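Local coordinates for protein YECBM32 (Yersinia enterocolitica, PDB 2JDA) that binds polygalacturonic acid, a main component of pectin, as a periplasmic carbohydrate-binding module with a calcium-bearing beta-sandwich fold, at residues A[9-15]-A[45-51]; A[56-62]-A[129-135]; A[99-105]-A[139-145]. All blocks are in the same frame, centred on the assembly; numbering follows the deposited sequence.

Overall arrangement
Three strand pairings of one beta-sandwich show how edge and core pairings differ in chemistry. Contact 2 lies deepest, its centre about 7 Å from that of the chain, and joins strands of the mixed sheet through backbone bonds, isoleucines and asparagine amides, with a calcium ion at one end of 129-135. Contact 1 is an edge pairing of the opposing antiparallel sheet; L48 and L50 there pack on I131, I133 and I56 of contact 2, so the two meet across the sandwich core. Contact 3 is a surface pairing and the parallel one, with a salt bridge and a sulfate at its margins. It shares a sheet with contact 2, since I59 and I61 bond to L103 and E101, but does not touch contact 1.

Contact 1: A[9-15]-A[45-51]; sequences QIVAVTA and WVQLELD
The indole of W45 lies over the backbone of A15, whose carbonyl carbon sits 3.5 Å above the ring plane toward the rim, with A15 CA 3.5 Å from W45 CZ3. Two antiparallel strands meet here at the margin of the five-stranded sheet of an F5/8 type C beta-sandwich: 10-15 is an outermost strand, and 44-50 separates it from 112-120. The ring reaches its neighbour because W45 CG stands between the backbone N and the carbonyl carbon (chi1 55°). T14 OG1 meets the same ring differently, at the edge and in its plane, 3.6 Å from CZ3.

Next along the strand, T14 and Q47 form a hydrogen-bonded pair and their side chains run side by side. A water accepts from Q47 NE2, weakly, donates to Q47 O and bonds T14 OG1, tying side chain to backbone across the pair; Q47 OE1 turns to a glycerol instead. On the other face V13 faces both V46 and L48: its CG1 lies 3.7 Å from V46 CG2, while CG2 runs alongside L48 CD2. Beyond them L48 continues inward to I131 and I133 of the opposing sheet.

Regular pairing breaks at a classic beta bulge, where V11 and A12 both face E49. The carbonyl oxygen of E49 takes a bond from V11 N at 2.8 Å and a weak one from A12 N, while E49 N returns a nearly straight bond to A12 O. Past the bulge I10 turns its CG1 to L50 CD2. At the far end of the pair Q9 and D51 cross at about a right angle, their amide and carboxylate planes 29° apart. D51 OD1, also bonded to Q54, accepts a hydrogen bond from a water that in turn accepts from Q9 N, and V11 CG1 rests 3.8 Å from D51 CB.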
loop_
_atom_site.group_PDB
_atom_site.type_symbol
_atom_site.label_atom_id
_atom_site.label_comp_id
_atom_site.label_asym_id
_atom_site.label_seq_id
_atom_site.Cartn_x
_atom_site.Cartn_y
_atom_site.Cartn_z
ATOM N N GLN A 9 3.898 -13.558 -1.514
ATOM C CA GLN A 9 2.846 -13.937 -0.571
ATOM C C GLN A 9 2.908 -13.010 0.622
ATOM O O GLN A 9 3.908 -12.978 1.296
ATOM C CB GLN A 9 3.075 -15.382 -0.084
ATOM C CG GLN A 9 2.043 -15.810 1.012
ATOM C CD GLN A 9 2.200 -17.239 1.550
ATOM O OE1 GLN A 9 3.185 -17.923 1.254
ATOM N NE2 GLN A 9 1.219 -17.672 2.382
ATOM N N ILE A 10 1.818 -12.300 0.867
ATOM C CA ILE A 10 1.663 -11.539 2.112
ATOM C C ILE A 10 1.078 -12.455 3.165
ATOM O O ILE A 10 -0.084 -12.906 3.021
ATOM C CB ILE A 10 0.783 -10.292 1.875
ATOM C CG1 ILE A 10 1.442 -9.346 0.847
ATOM C CG2 ILE A 10 0.509 -9.559 3.202
ATOM C CD1 ILE A 10 0.518 -8.322 0.248
ATOM N N VAL A 11 1.864 -12.775 4.173
ATOM C CA VAL A 11 1.426 -13.686 5.253
ATOM C C VAL A 11 0.871 -13.011 6.490
ATOM O O VAL A 11 0.154 -13.626 7.265
ATOM C CB VAL A 11 2.545 -14.635 5.725
ATOM C CG1 VAL A 11 2.974 -15.504 4.592
ATOM C CG2 VAL A 11 3.739 -13.922 6.350
ATOM N N ALA A 12 1.100 -11.722 6.647
ATOM C CA ALA A 12 0.642 -11.022 7.842
ATOM C C ALA A 12 0.563 -9.548 7.515
ATOM O O ALA A 12 1.414 -9.031 6.811
ATOM C CB ALA A 12 1.554 -11.262 8.978
ATOM N N VAL A 13 -0.483 -8.922 8.002
ATOM C CA VAL A 13 -0.687 -7.490 7.854
ATOM C C VAL A 13 -0.919 -6.923 9.240
ATOM O O VAL A 13 -1.676 -7.519 10.041
ATOM C CB VAL A 13 -1.885 -7.137 6.946
ATOM C CG1 VAL A 13 -2.056 -5.615 6.827
ATOM C CG2 VAL A 13 -1.748 -7.775 5.613
ATOM N N THR A 14 -0.303 -5.784 9.532
ATOM C CA THR A 14 -0.544 -5.049 10.769
ATOM C C THR A 14 -0.786 -3.601 10.387
ATOM O O THR A 14 -0.404 -3.152 9.303
ATOM C CB THR A 14 0.599 -5.187 11.778
ATOM O OG1 THR A 14 1.836 -4.812 11.151
ATOM C CG2 THR A 14 0.754 -6.593 12.249
ATOM N N ALA A 15 -1.354 -2.836 11.288
ATOM C CA ALA A 15 -1.586 -1.423 11.029
ATOM C C ALA A 15 -1.634 -0.591 12.315
ATOM O O ALA A 15 -1.859 -1.112 13.412
ATOM C CB ALA A 15 -2.859 -1.233 10.224
ATOM N N TRP A 45 -0.282 3.857 9.340
ATOM C CA TRP A 45 0.628 2.972 8.610
ATOM C C TRP A 45 -0.014 1.619 8.496
ATOM O O TRP A 45 -0.821 1.219 9.320
ATOM C CB TRP A 45 2.045 2.874 9.243
ATOM C CG TRP A 45 2.077 2.470 10.662
ATOM C CD1 TRP A 45 2.035 3.292 11.744
ATOM C CD2 TRP A 45 1.966 1.136 11.174
ATOM N NE1 TRP A 45 1.974 2.542 12.902
ATOM C CE2 TRP A 45 1.926 1.216 12.571
ATOM C CE3 TRP A 45 1.939 -0.136 10.582
ATOM C CZ2 TRP A 45 1.839 0.098 13.385
ATOM C CZ3 TRP A 45 1.890 -1.248 11.402
ATOM C CH2 TRP A 45 1.825 -1.126 12.791
ATOM N N VAL A 46 0.359 0.901 7.435
ATOM C CA VAL A 46 -0.016 -0.493 7.214
ATOM C C VAL A 46 1.229 -1.221 6.759
ATOM O O VAL A 46 1.996 -0.701 5.922
ATOM C CB VAL A 46 -1.198 -0.588 6.232
ATOM C CG1 VAL A 46 -0.898 -0.006 4.845
ATOM C CG2 VAL A 46 -1.662 -2.052 6.120
ATOM N N GLN A 47 1.464 -2.383 7.362
ATOM C CA GLN A 47 2.713 -3.129 7.188
ATOM C C GLN A 47 2.415 -4.523 6.706
ATOM O O GLN A 47 1.592 -5.218 7.256
ATOM C CB GLN A 47 3.494 -3.160 8.483
ATOM C CG GLN A 47 4.789 -3.957 8.451
ATOM C CD GLN A 47 5.503 -3.910 9.773
ATOM O OE1 GLN A 47 5.891 -2.829 10.199
ATOM N NE2 GLN A 47 5.643 -5.067 10.453
ATOM N N LEU A 48 3.067 -4.894 5.623
ATOM C CA LEU A 48 2.911 -6.159 4.913
ATOM C C LEU A 48 4.119 -7.014 5.197
ATOM O O LEU A 48 5.269 -6.580 4.928
ATOM C CB LEU A 48 2.781 -5.923 3.420
ATOM C CG LEU A 48 1.795 -4.872 3.004
ATOM C CD1 LEU A 48 1.904 -4.614 1.515
ATOM C CD2 LEU A 48 0.392 -5.219 3.414
ATOM N N GLU A 49 3.909 -8.191 5.765
ATOM C CA GLU A 49 4.986 -9.160 5.978
ATOM C C GLU A 49 4.864 -10.232 4.938
ATOM O O GLU A 49 3.785 -10.803 4.755
ATOM C CB GLU A 49 4.892 -9.788 7.380
ATOM C CG GLU A 49 5.981 -10.827 7.659
ATOM C CD GLU A 49 5.857 -11.468 9.029
ATOM O OE1 GLU A 49 5.279 -10.823 9.954
ATOM O OE2 GLU A 49 6.429 -12.594 9.176
ATOM N N LEU A 50 5.962 -10.460 4.219
ATOM C CA LEU A 50 6.051 -11.514 3.204
ATOM C C LEU A 50 6.468 -12.827 3.862
ATOM O O LEU A 50 7.001 -12.838 4.961
ATOM C CB LEU A 50 7.023 -11.128 2.096
ATOM C CG LEU A 50 6.782 -9.741 1.482
ATOM C CD1 LEU A 50 7.786 -9.475 0.388
ATOM C CD2 LEU A 50 5.369 -9.630 0.950
ATOM N N ASP A 51 6.329 -13.910 3.108
ATOM C CA ASP A 51 6.697 -15.230 3.659
ATOM C C ASP A 51 8.195 -15.351 3.947
ATOM O O ASP A 51 8.636 -16.021 4.888
ATOM C CB ASP A 51 6.197 -16.324 2.697
ATOM C CG ASP A 51 6.884 -16.273 1.332
ATOM O OD1 ASP A 51 6.845 -15.217 0.629
ATOM O OD2 ASP A 51 7.484 -17.299 0.878
HETATM O O HOH W 1 6.376 -15.113 -1.857
HETATM O O HOH W 2 2.988 -6.683 9.409
#

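Contact 2: A[56-62]-A[129-135]; sequences IENILIV and NEIAINS. With CA (calcium ion), chain C.
The amide of N58 meets the backbone of S135 with both of its polar ends: OD1 accepts from S135 N at 2.8 Å, tilted 15° from the amide's carbonyl plane, and ND2 reaches a lone pair of S135 O at 3.0 Å, in the plane of that carbonyl, though S135 O is tilted from the N58 amide plane. Two bonds from one flat group fix its rotation. A second amide, that of N134, is approached by E57 CG rather than by the E57 carboxylate; its OD1 accepts in plane from E57 N, almost straight at 2.8 Å, with a weak second bond from N58 N. N134 ND2 turns back to S55 O.

Between these amides and the calcium site runs the antiparallel pairing of strands 53-63 and 125-133 in the mixed sheet of the beta-sandwich. I59 touches two isoleucines, CG2 beside I131 CG1 and CG1 3.7 Å from I133 CD1, on the face turned to L48 and I113 of the other sheet. On the reverse face L60 CB packs against A132 and S135.

A classic beta bulge closes the far end: N129 and E130 both face V62, whose O takes a bond from N129 N and a weak one from E130 N. Bent at chi2 (68°), E130 swings OE1 to the calcium ion at 2.4 Å, where N129 O also binds. N28, D31, D33 and T36 complete the site, and G32 N holds E130 OE2.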
loop_
_atom_site.group_PDB
_atom_site.type_symbol
_atom_site.label_atom_id
_atom_site.label_comp_id
_atom_site.label_asym_id
_atom_site.label_seq_id
_atom_site.Cartn_x
_atom_site.Cartn_y
_atom_site.Cartn_z
ATOM N N ILE A 56 11.991 -7.475 -4.473
ATOM C CA ILE A 56 10.770 -6.688 -4.700
ATOM C C ILE A 56 11.027 -5.756 -5.865
ATOM O O ILE A 56 12.004 -4.978 -5.839
ATOM C CB ILE A 56 10.427 -5.810 -3.470
ATOM C CG1 ILE A 56 10.587 -6.536 -2.154
ATOM C CG2 ILE A 56 9.110 -5.123 -3.675
ATOM C CD1 ILE A 56 9.677 -7.563 -2.026
ATOM N N GLU A 57 10.166 -5.817 -6.863
ATOM C CA GLU A 57 10.309 -4.996 -8.058
ATOM C C GLU A 57 9.118 -4.126 -8.363
ATOM O O GLU A 57 9.266 -3.159 -9.118
ATOM C CB GLU A 57 10.647 -5.827 -9.267
ATOM C CG GLU A 57 9.668 -6.801 -9.750
ATOM C CD GLU A 57 10.143 -7.421 -11.047
ATOM O OE1 GLU A 57 11.223 -8.080 -10.983
ATOM O OE2 GLU A 57 9.490 -7.194 -12.123
ATOM N N ASN A 58 7.940 -4.417 -7.796
ATOM C CA ASN A 58 6.816 -3.504 -7.999
ATOM C C ASN A 58 5.812 -3.637 -6.864
ATOM O O ASN A 58 5.842 -4.621 -6.132
ATOM C CB ASN A 58 6.158 -3.638 -9.369
ATOM C CG ASN A 58 5.265 -4.786 -9.522
ATOM O OD1 ASN A 58 4.374 -5.007 -8.706
ATOM N ND2 ASN A 58 5.467 -5.554 -10.603
ATOM N N ILE A 59 4.979 -2.621 -6.724
ATOM C CA ILE A 59 3.836 -2.658 -5.820
ATOM C C ILE A 59 2.621 -2.199 -6.615
ATOM O O ILE A 59 2.627 -1.130 -7.212
ATOM C CB ILE A 59 4.078 -1.757 -4.606
ATOM C CG1 ILE A 59 5.244 -2.267 -3.759
ATOM C CG2 ILE A 59 2.794 -1.625 -3.802
ATOM C CD1 ILE A 59 5.912 -1.213 -2.832
ATOM N N LEU A 60 1.568 -2.998 -6.576
ATOM C CA LEU A 60 0.250 -2.624 -7.081
ATOM C C LEU A 60 -0.526 -1.987 -5.920
ATOM O O LEU A 60 -0.661 -2.601 -4.873
ATOM C CB LEU A 60 -0.490 -3.857 -7.597
ATOM C CG LEU A 60 -1.986 -3.619 -7.930
ATOM C CD1 LEU A 60 -2.175 -2.784 -9.161
ATOM C CD2 LEU A 60 -2.722 -4.943 -8.087
ATOM N N ILE A 61 -1.035 -0.788 -6.113
ATOM C CA ILE A 61 -1.876 -0.097 -5.146
ATOM C C ILE A 61 -3.204 0.266 -5.790
ATOM O O ILE A 61 -3.266 0.799 -6.893
ATOM C CB ILE A 61 -1.148 1.105 -4.483
ATOM C CG1 ILE A 61 -2.008 1.641 -3.346
ATOM C CG2 ILE A 61 -0.767 2.192 -5.490
ATOM C CD1 ILE A 61 -1.313 2.681 -2.493
ATOM N N VAL A 62 -4.279 -0.088 -5.082
ATOM C CA VAL A 62 -5.654 0.139 -5.518
ATOM C C VAL A 62 -6.334 0.973 -4.420
ATOM O O VAL A 62 -6.957 0.428 -3.514
ATOM C CB VAL A 62 -6.365 -1.191 -5.788
ATOM C CG1 VAL A 62 -7.769 -0.918 -6.384
ATOM C CG2 VAL A 62 -5.520 -2.122 -6.689
ATOM N N ASN A 129 -8.094 -0.367 -1.077
ATOM C CA ASN A 129 -8.823 -1.598 -1.370
ATOM C C ASN A 129 -7.908 -2.805 -1.444
ATOM O O ASN A 129 -8.243 -3.913 -0.971
ATOM C CB ASN A 129 -9.584 -1.481 -2.690
ATOM C CG ASN A 129 -10.647 -0.393 -2.708
ATOM O OD1 ASN A 129 -11.171 0.025 -1.681
ATOM N ND2 ASN A 129 -10.976 0.101 -3.940
ATOM N N GLU A 130 -6.743 -2.648 -2.074
ATOM C CA GLU A 130 -5.862 -3.770 -2.300
ATOM C C GLU A 130 -4.442 -3.260 -2.569
ATOM O O GLU A 130 -4.197 -2.173 -3.103
ATOM C CB GLU A 130 -6.362 -4.562 -3.513
ATOM C CG GLU A 130 -5.970 -5.993 -3.524
ATOM C CD GLU A 130 -6.599 -6.889 -2.452
ATOM O OE1 GLU A 130 -7.676 -6.686 -1.802
ATOM O OE2 GLU A 130 -5.889 -7.815 -2.208
ATOM N N ILE A 131 -3.497 -4.050 -2.077
ATOM C CA ILE A 131 -2.106 -3.915 -2.385
ATOM C C ILE A 131 -1.569 -5.285 -2.725
ATOM O O ILE A 131 -1.888 -6.287 -2.096
ATOM C CB ILE A 131 -1.370 -3.300 -1.202
ATOM C CG1 ILE A 131 0.020 -2.824 -1.568
ATOM C CG2 ILE A 131 -1.336 -4.208 -0.083
ATOM C CD1 ILE A 131 0.325 -1.503 -0.799
ATOM N N ALA A 132 -0.678 -5.325 -3.696
ATOM C CA ALA A 132 0.028 -6.576 -4.011
ATOM C C ALA A 132 1.496 -6.242 -4.317
ATOM O O ALA A 132 1.809 -5.119 -4.747
ATOM C CB ALA A 132 -0.614 -7.301 -5.157
ATOM N N ILE A 133 2.366 -7.209 -4.139
ATOM C CA ILE A 133 3.806 -7.029 -4.325
ATOM C C ILE A 133 4.220 -7.930 -5.506
ATOM O O ILE A 133 3.856 -9.088 -5.576
ATOM C CB ILE A 133 4.547 -7.427 -3.073
ATOM C CG1 ILE A 133 4.012 -6.679 -1.810
ATOM C CG2 ILE A 133 6.038 -7.337 -3.295
ATOM C CD1 ILE A 133 4.119 -5.316 -1.901
ATOM N N ASN A 134 4.967 -7.367 -6.431
ATOM C CA ASN A 134 5.406 -8.059 -7.645
ATOM C C ASN A 134 4.209 -8.565 -8.483
ATOM O O ASN A 134 4.084 -9.759 -8.790
ATOM C CB ASN A 134 6.325 -9.210 -7.264
ATOM C CG ASN A 134 7.637 -8.747 -6.689
ATOM O OD1 ASN A 134 8.022 -7.580 -6.812
ATOM N ND2 ASN A 134 8.370 -9.686 -6.073
ATOM N N SER A 135 3.320 -7.619 -8.815
ATOM C CA SER A 135 2.127 -7.885 -9.595
ATOM C C SER A 135 2.426 -7.968 -11.079
ATOM O O SER A 135 3.252 -7.252 -11.606
ATOM C CB SER A 135 1.175 -6.748 -9.342
ATOM O OG SER A 135 -0.011 -6.812 -10.110
HETATM CA CA CA C . -9.437 -5.873 -0.320
#

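Contact 3: A[99-105]-A[139-145]; sequences NGEKLTF and LPSRAIK. With SO4 (sulfate ion), chain H.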
loop_
_atom_site.group_PDB
_atom_site.type_symbol
_atom_site.label_atom_id
_atom_site.label_comp_id
_atom_site.label_asym_id
_atom_site.label_seq_id
_atom_site.Cartn_x
_atom_site.Cartn_y
_atom_site.Cartn_z
ATOM N N ASN A 99 -8.322 1.959 -12.119
ATOM C CA ASN A 99 -7.580 0.741 -12.377
ATOM C C ASN A 99 -6.466 0.400 -11.366
ATOM O O ASN A 99 -5.880 -0.657 -11.448
ATOM C CB ASN A 99 -6.896 0.880 -13.724
ATOM C CG ASN A 99 -7.847 0.810 -14.879
ATOM O OD1 ASN A 99 -8.952 0.254 -14.799
ATOM N ND2 ASN A 99 -7.386 1.363 -16.005
ATOM N N GLY A 100 -6.177 1.266 -10.418
ATOM C CA GLY A 100 -5.009 1.059 -9.590
ATOM C C GLY A 100 -3.759 1.482 -10.347
ATOM O O GLY A 100 -3.826 1.925 -11.501
ATOM N N GLU A 101 -2.627 1.366 -9.670
ATOM C CA GLU A 101 -1.347 1.775 -10.241
ATOM C C GLU A 101 -0.271 0.750 -9.922
ATOM O O GLU A 101 -0.273 0.164 -8.814
ATOM C CB GLU A 101 -0.869 3.106 -9.701
ATOM C CG GLU A 101 -1.789 4.260 -9.997
ATOM C CD GLU A 101 -1.292 5.540 -9.400
ATOM O OE1 GLU A 101 -0.380 6.167 -9.995
ATOM O OE2 GLU A 101 -1.867 5.963 -8.361
ATOM N N LYS A 102 0.659 0.566 -10.871
ATOM C CA LYS A 102 1.794 -0.332 -10.692
ATOM C C LYS A 102 3.008 0.568 -10.482
ATOM O O LYS A 102 3.501 1.216 -11.407
ATOM C CB LYS A 102 1.962 -1.187 -11.948
ATOM C CG LYS A 102 3.095 -2.172 -11.858
ATOM C CD LYS A 102 3.152 -3.118 -13.067
ATOM C CE LYS A 102 3.894 -2.570 -14.190
ATOM N NZ LYS A 102 4.356 -3.779 -15.041
ATOM N N LEU A 103 3.470 0.595 -9.254
ATOM C CA LEU A 103 4.609 1.411 -8.845
ATOM C C LEU A 103 5.863 0.621 -9.014
ATOM O O LEU A 103 5.936 -0.519 -8.532
ATOM C CB LEU A 103 4.458 1.844 -7.374
ATOM C CG LEU A 103 3.114 2.462 -6.981
ATOM C CD1 LEU A 103 3.148 2.788 -5.510
ATOM C CD2 LEU A 103 2.744 3.637 -7.837
ATOM N N THR A 104 6.872 1.231 -9.627
ATOM C CA THR A 104 8.163 0.543 -9.863
ATOM C C THR A 104 9.316 1.368 -9.315
ATOM O O THR A 104 9.185 2.552 -9.079
ATOM C CB THR A 104 8.375 0.231 -11.347
ATOM O OG1 THR A 104 8.426 1.446 -12.094
ATOM C CG2 THR A 104 7.254 -0.591 -11.913
ATOM N N PHE A 105 10.464 0.715 -9.156
ATOM C CA PHE A 105 11.572 1.266 -8.421
ATOM C C PHE A 105 12.737 0.295 -8.598
ATOM O O PHE A 105 12.567 -0.862 -9.007
ATOM C CB PHE A 105 11.249 1.427 -6.929
ATOM C CG PHE A 105 10.412 0.306 -6.380
ATOM C CD1 PHE A 105 10.987 -0.886 -6.000
ATOM C CD2 PHE A 105 9.039 0.424 -6.304
ATOM C CE1 PHE A 105 10.200 -1.932 -5.509
ATOM C CE2 PHE A 105 8.259 -0.587 -5.858
ATOM C CZ PHE A 105 8.832 -1.790 -5.457
ATOM N N LEU A 139 -0.831 -2.785 -16.375
ATOM C CA LEU A 139 -0.900 -1.386 -16.103
ATOM C C LEU A 139 0.463 -0.779 -16.410
ATOM O O LEU A 139 1.488 -1.463 -16.262
ATOM C CB LEU A 139 -1.168 -1.160 -14.614
ATOM C CG LEU A 139 -2.521 -1.629 -14.075
ATOM C CD1 LEU A 139 -2.494 -1.450 -12.593
ATOM C CD2 LEU A 139 -3.655 -0.837 -14.703
ATOM N N PRO A 140 0.508 0.481 -16.857
ATOM C CA PRO A 140 1.819 1.090 -17.132
ATOM C C PRO A 140 2.640 1.245 -15.845
ATOM O O PRO A 140 2.101 1.556 -14.778
ATOM C CB PRO A 140 1.470 2.458 -17.693
ATOM C CG PRO A 140 0.190 2.788 -17.126
ATOM C CD PRO A 140 -0.587 1.462 -17.079
ATOM N N SER A 141 3.952 1.066 -15.941
ATOM C CA SER A 141 4.817 1.297 -14.810
ATOM C C SER A 141 4.861 2.766 -14.465
ATOM O O SER A 141 5.037 3.603 -15.355
ATOM C CB SER A 141 6.218 0.830 -15.150
ATOM O OG SER A 141 6.277 -0.571 -15.262
ATOM N N ARG A 142 4.697 3.081 -13.185
ATOM C CA ARG A 142 4.940 4.412 -12.645
ATOM C C ARG A 142 6.164 4.326 -11.754
ATOM O O ARG A 142 6.121 3.782 -10.663
ATOM C CB ARG A 142 3.753 4.936 -11.854
ATOM C CG ARG A 142 3.978 6.259 -11.196
ATOM C CD ARG A 142 2.856 6.656 -10.301
ATOM N NE ARG A 142 3.233 7.781 -9.474
ATOM C CZ ARG A 142 2.447 8.322 -8.547
ATOM N NH1 ARG A 142 1.208 7.851 -8.339
ATOM N NH2 ARG A 142 2.904 9.330 -7.819
ATOM N N ALA A 143 7.280 4.825 -12.265
ATOM C CA ALA A 143 8.521 4.765 -11.504
ATOM C C ALA A 143 8.462 5.803 -10.387
ATOM O O ALA A 143 8.178 6.972 -10.634
ATOM C CB ALA A 143 9.731 4.995 -12.402
ATOM N N ILE A 144 8.743 5.394 -9.138
ATOM C CA ILE A 144 8.538 6.301 -7.999
ATOM C C ILE A 144 9.752 6.900 -7.420
ATOM O O ILE A 144 9.654 7.920 -6.685
ATOM C CB ILE A 144 7.675 5.682 -6.883
ATOM C CG1 ILE A 144 8.327 4.408 -6.329
ATOM C CG2 ILE A 144 6.292 5.394 -7.414
ATOM C CD1 ILE A 144 7.599 3.818 -5.131
ATOM N N LYS A 145 10.882 6.303 -7.708
ATOM C CA LYS A 145 12.163 6.973 -7.414
ATOM C C LYS A 145 13.248 6.449 -8.375
ATOM O O LYS A 145 13.139 5.271 -8.816
ATOM C CB LYS A 145 12.512 6.726 -5.939
ATOM C CG LYS A 145 13.815 7.361 -5.487
ATOM C CD LYS A 145 14.033 7.044 -3.997
ATOM C CE LYS A 145 15.340 7.544 -3.498
ATOM N NZ LYS A 145 15.487 7.083 -2.057
HETATM S S SO4 H . 5.437 -1.083 -18.816
HETATM O O1 SO4 H . 4.675 0.134 -18.655
HETATM O O2 SO4 H . 5.647 -1.700 -17.487
HETATM O O3 SO4 H . 4.588 -2.008 -19.582
HETATM O O4 SO4 H . 6.693 -0.774 -19.295
HETATM O O HOH W 3 0.179 2.477 -13.137
#
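R142 runs extended from CG to NE with CG opposite its backbone N (chi1 176°), while E101 CG lies anti to the carbonyl carbon and its chain is also extended, bringing NH1 to E101 OE1 as the two side chains cross obliquely. NH1 donates to E101 OE1 at 2.8 Å, close to the guanidinium plane and on the syn side of the carboxylate. S94 N holds E101 OE2, and R142 NH1 has a second partner in E92 O, so the bridge is tethered on both sides.

K102 behaves differently. Its chain bends at chi3 (86°), laying CE 3.3 Å from S141 OG and bringing NZ to a weak bond with O2 of a sulfate, probably from the crystallisation liquor. S141 grips that anion more firmly, through N to O1 at 3.0 Å and through OG to O2. L139 folds its methyl groups over N99 and G100.

Further along, I144 sets CG2 against L103 CD2 and CD1 against F105 CD2. Backbone bonds R142 N to K102 O, T104 N to R142 O and I144 N to T104 O alternate between the two strands, the pattern of a short parallel pairing, by which the C-terminal strand 141-143 extends the mixed sheet of the beta-sandwich beside strand 101-105.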